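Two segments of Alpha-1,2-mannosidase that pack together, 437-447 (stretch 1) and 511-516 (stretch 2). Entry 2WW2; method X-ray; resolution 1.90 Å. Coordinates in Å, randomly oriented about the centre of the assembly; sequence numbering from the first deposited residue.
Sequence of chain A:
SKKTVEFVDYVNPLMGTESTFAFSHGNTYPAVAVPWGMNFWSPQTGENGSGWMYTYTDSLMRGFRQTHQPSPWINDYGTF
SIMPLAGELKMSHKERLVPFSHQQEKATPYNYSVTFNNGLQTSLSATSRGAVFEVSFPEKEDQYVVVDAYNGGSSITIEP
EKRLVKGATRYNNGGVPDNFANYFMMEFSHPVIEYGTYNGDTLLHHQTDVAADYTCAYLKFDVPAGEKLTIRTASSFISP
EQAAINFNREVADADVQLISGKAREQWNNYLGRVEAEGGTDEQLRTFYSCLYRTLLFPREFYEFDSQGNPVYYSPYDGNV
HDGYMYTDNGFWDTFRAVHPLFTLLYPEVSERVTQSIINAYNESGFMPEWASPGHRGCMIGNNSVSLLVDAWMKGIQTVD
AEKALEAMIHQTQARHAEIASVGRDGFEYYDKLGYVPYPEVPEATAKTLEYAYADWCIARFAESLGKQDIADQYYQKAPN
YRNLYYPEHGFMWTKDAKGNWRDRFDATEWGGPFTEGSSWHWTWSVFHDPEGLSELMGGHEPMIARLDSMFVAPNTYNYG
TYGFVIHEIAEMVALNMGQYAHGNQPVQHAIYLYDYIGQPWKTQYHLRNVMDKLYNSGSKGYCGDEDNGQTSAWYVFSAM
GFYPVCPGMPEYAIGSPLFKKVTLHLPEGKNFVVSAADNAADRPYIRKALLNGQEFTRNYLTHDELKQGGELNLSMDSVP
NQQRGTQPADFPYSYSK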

# COMPACT_ATOMS: atom_id res chain seq x y z
N PRO A 437 25.90 -3.14 18.34
CA PRO A 437 24.67 -2.67 18.97
C PRO A 437 24.16 -1.35 18.39
O PRO A 437 24.95 -0.51 17.94
CB PRO A 437 25.08 -2.48 20.43
CG PRO A 437 26.52 -2.00 20.32
CD PRO A 437 27.09 -2.88 19.19
N TYR A 438 22.83 -1.20 18.39
CA TYR A 438 22.14 0.03 17.98
C TYR A 438 21.35 0.49 19.21
O TYR A 438 20.80 -0.33 19.91
CB TYR A 438 21.20 -0.26 16.80
CG TYR A 438 20.46 0.97 16.30
CD1 TYR A 438 21.04 1.80 15.34
CD2 TYR A 438 19.22 1.30 16.80
CE1 TYR A 438 20.38 2.94 14.90
CE2 TYR A 438 18.54 2.46 16.37
CZ TYR A 438 19.13 3.26 15.42
OH TYR A 438 18.49 4.38 14.98
N PRO A 439 21.25 1.81 19.46
CA PRO A 439 21.62 2.95 18.62
C PRO A 439 23.08 3.38 18.77
O PRO A 439 23.47 4.40 18.22
CB PRO A 439 20.69 4.06 19.13
CG PRO A 439 20.54 3.74 20.62
CD PRO A 439 20.69 2.23 20.76
N GLU A 440 23.89 2.61 19.51
CA GLU A 440 25.31 2.93 19.67
C GLU A 440 26.05 3.10 18.34
O GLU A 440 26.93 3.94 18.22
CB GLU A 440 26.00 1.86 20.49
CG GLU A 440 25.60 1.85 21.97
CD GLU A 440 24.35 1.02 22.25
OE1 GLU A 440 23.69 0.59 21.28
OE2 GLU A 440 24.04 0.81 23.44
N VAL A 441 25.71 2.27 17.35
CA VAL A 441 26.35 2.36 16.04
C VAL A 441 25.27 2.38 14.97
O VAL A 441 24.40 1.53 14.96
CB VAL A 441 27.29 1.14 15.80
CG1 VAL A 441 27.96 1.23 14.43
CG2 VAL A 441 28.34 1.02 16.91
N PRO A 442 25.31 3.38 14.07
CA PRO A 442 24.35 3.43 12.97
C PRO A 442 24.37 2.16 12.13
O PRO A 442 25.45 1.61 11.87
CB PRO A 442 24.85 4.60 12.11
CG PRO A 442 25.58 5.49 13.07
CD PRO A 442 26.19 4.56 14.10
N GLU A 443 23.21 1.68 11.70
CA GLU A 443 23.15 0.56 10.77
C GLU A 443 23.76 -0.74 11.33
O GLU A 443 24.25 -1.58 10.59
CB GLU A 443 23.77 0.96 9.43
CG GLU A 443 23.02 2.13 8.81
CD GLU A 443 23.72 2.77 7.62
OE1 GLU A 443 24.32 2.07 6.78
OE2 GLU A 443 23.65 4.01 7.52
N ALA A 444 23.66 -0.91 12.64
CA ALA A 444 24.37 -1.95 13.37
C ALA A 444 24.03 -3.37 12.93
O ALA A 444 24.89 -4.24 12.93
CB ALA A 444 24.10 -1.79 14.88
N THR A 445 22.76 -3.63 12.63
CA THR A 445 22.37 -5.00 12.33
C THR A 445 22.87 -5.38 10.94
O THR A 445 23.43 -6.47 10.74
CB THR A 445 20.85 -5.18 12.46
OG1 THR A 445 20.49 -5.06 13.85
CG2 THR A 445 20.45 -6.56 11.97
N ALA A 446 22.68 -4.48 9.97
CA ALA A 446 23.22 -4.72 8.62
C ALA A 446 24.74 -4.91 8.71
O ALA A 446 25.30 -5.81 8.06
CB ALA A 446 22.84 -3.59 7.68
N LYS A 447 25.42 -4.10 9.53
CA LYS A 447 26.86 -4.29 9.70
C LYS A 447 27.21 -5.66 10.29
O LYS A 447 28.11 -6.34 9.79
CB LYS A 447 27.48 -3.17 10.55
CG LYS A 447 27.54 -1.82 9.80
CD LYS A 447 27.84 -0.63 10.74
CE LYS A 447 28.07 0.66 9.92
NZ LYS A 447 28.17 1.89 10.74
N GLY A 511 15.78 1.79 7.87
CA GLY A 511 16.71 2.69 8.53
C GLY A 511 17.10 2.15 9.88
O GLY A 511 16.95 0.96 10.12
N GLY A 512 17.59 3.02 10.75
CA GLY A 512 18.00 2.62 12.10
C GLY A 512 19.15 1.63 12.03
O GLY A 512 20.23 1.95 11.51
N PRO A 513 18.93 0.41 12.54
CA PRO A 513 19.95 -0.64 12.53
C PRO A 513 20.13 -1.27 11.14
O PRO A 513 21.02 -2.10 10.95
CB PRO A 513 19.38 -1.69 13.47
CG PRO A 513 17.88 -1.55 13.27
CD PRO A 513 17.68 -0.04 13.19
N PHE A 514 19.28 -0.88 10.19
CA PHE A 514 19.37 -1.42 8.85
C PHE A 514 19.88 -0.39 7.86
O PHE A 514 19.81 0.81 8.12
CB PHE A 514 18.03 -2.01 8.38
CG PHE A 514 17.54 -3.13 9.24
CD1 PHE A 514 18.16 -4.37 9.21
CD2 PHE A 514 16.47 -2.93 10.11
CE1 PHE A 514 17.71 -5.41 10.04
CE2 PHE A 514 16.02 -3.98 10.93
CZ PHE A 514 16.64 -5.20 10.89
N THR A 515 20.38 -0.90 6.73
CA THR A 515 20.98 -0.11 5.67
C THR A 515 20.17 -0.33 4.40
O THR A 515 20.07 -1.44 3.92
CB THR A 515 22.42 -0.64 5.40
OG1 THR A 515 23.28 -0.25 6.47
CG2 THR A 515 22.98 -0.14 4.10
N GLU A 516 19.56 0.72 3.87
CA GLU A 516 18.90 0.62 2.56
C GLU A 516 17.83 -0.46 2.50
O GLU A 516 17.63 -1.09 1.47
CB GLU A 516 19.96 0.31 1.50
CG GLU A 516 21.00 1.40 1.38
CD GLU A 516 20.60 2.43 0.37
OE1 GLU A 516 20.73 2.12 -0.83
OE2 GLU A 516 20.16 3.52 0.79

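The carbonyl of Pro513 sits at the start of a helix that belongs to the other segment and takes two of its free amides. Ala446 N donates to Pro513 O at 3.1 Å with a nearly straight N-H...O angle of 167°, while Thr445 N, although nearer at 2.9 Å from Pro513 O, makes only a weak bond because its angle falls to 129°. First-turn amides have no carbonyl one turn earlier in their own helix, so a backbone oxygen from a distant loop can serve them.

Gly511 to Phe514 form a type II' turn, closed by Phe514 N donating to Gly511 O at 3.0 Å, and Pro513, whose oxygen is used, lies within it. Gly512 has positive phi, and a CB there would clash with Pro513 CD. Its own carbonyl is used too: Glu443 N donates to Gly512 O at 3.0 Å.

Glu443, at the N-cap position, also reaches along the loop with its side chain, where Thr515 OG1 donates to Glu443 OE1 at 2.6 Å. Ala446 CB packs against the same hydroxyl, 3.6 Å from Thr515 OG1.

Pro513 CD lies 4.0 Å from the Tyr438 ring centroid, only 6° off the normal, a CH-pi contact over the face. Thr445 CG2 meets Phe514 CE1 at 3.5 Å. One cost remains: Thr515 N is buried without a partner.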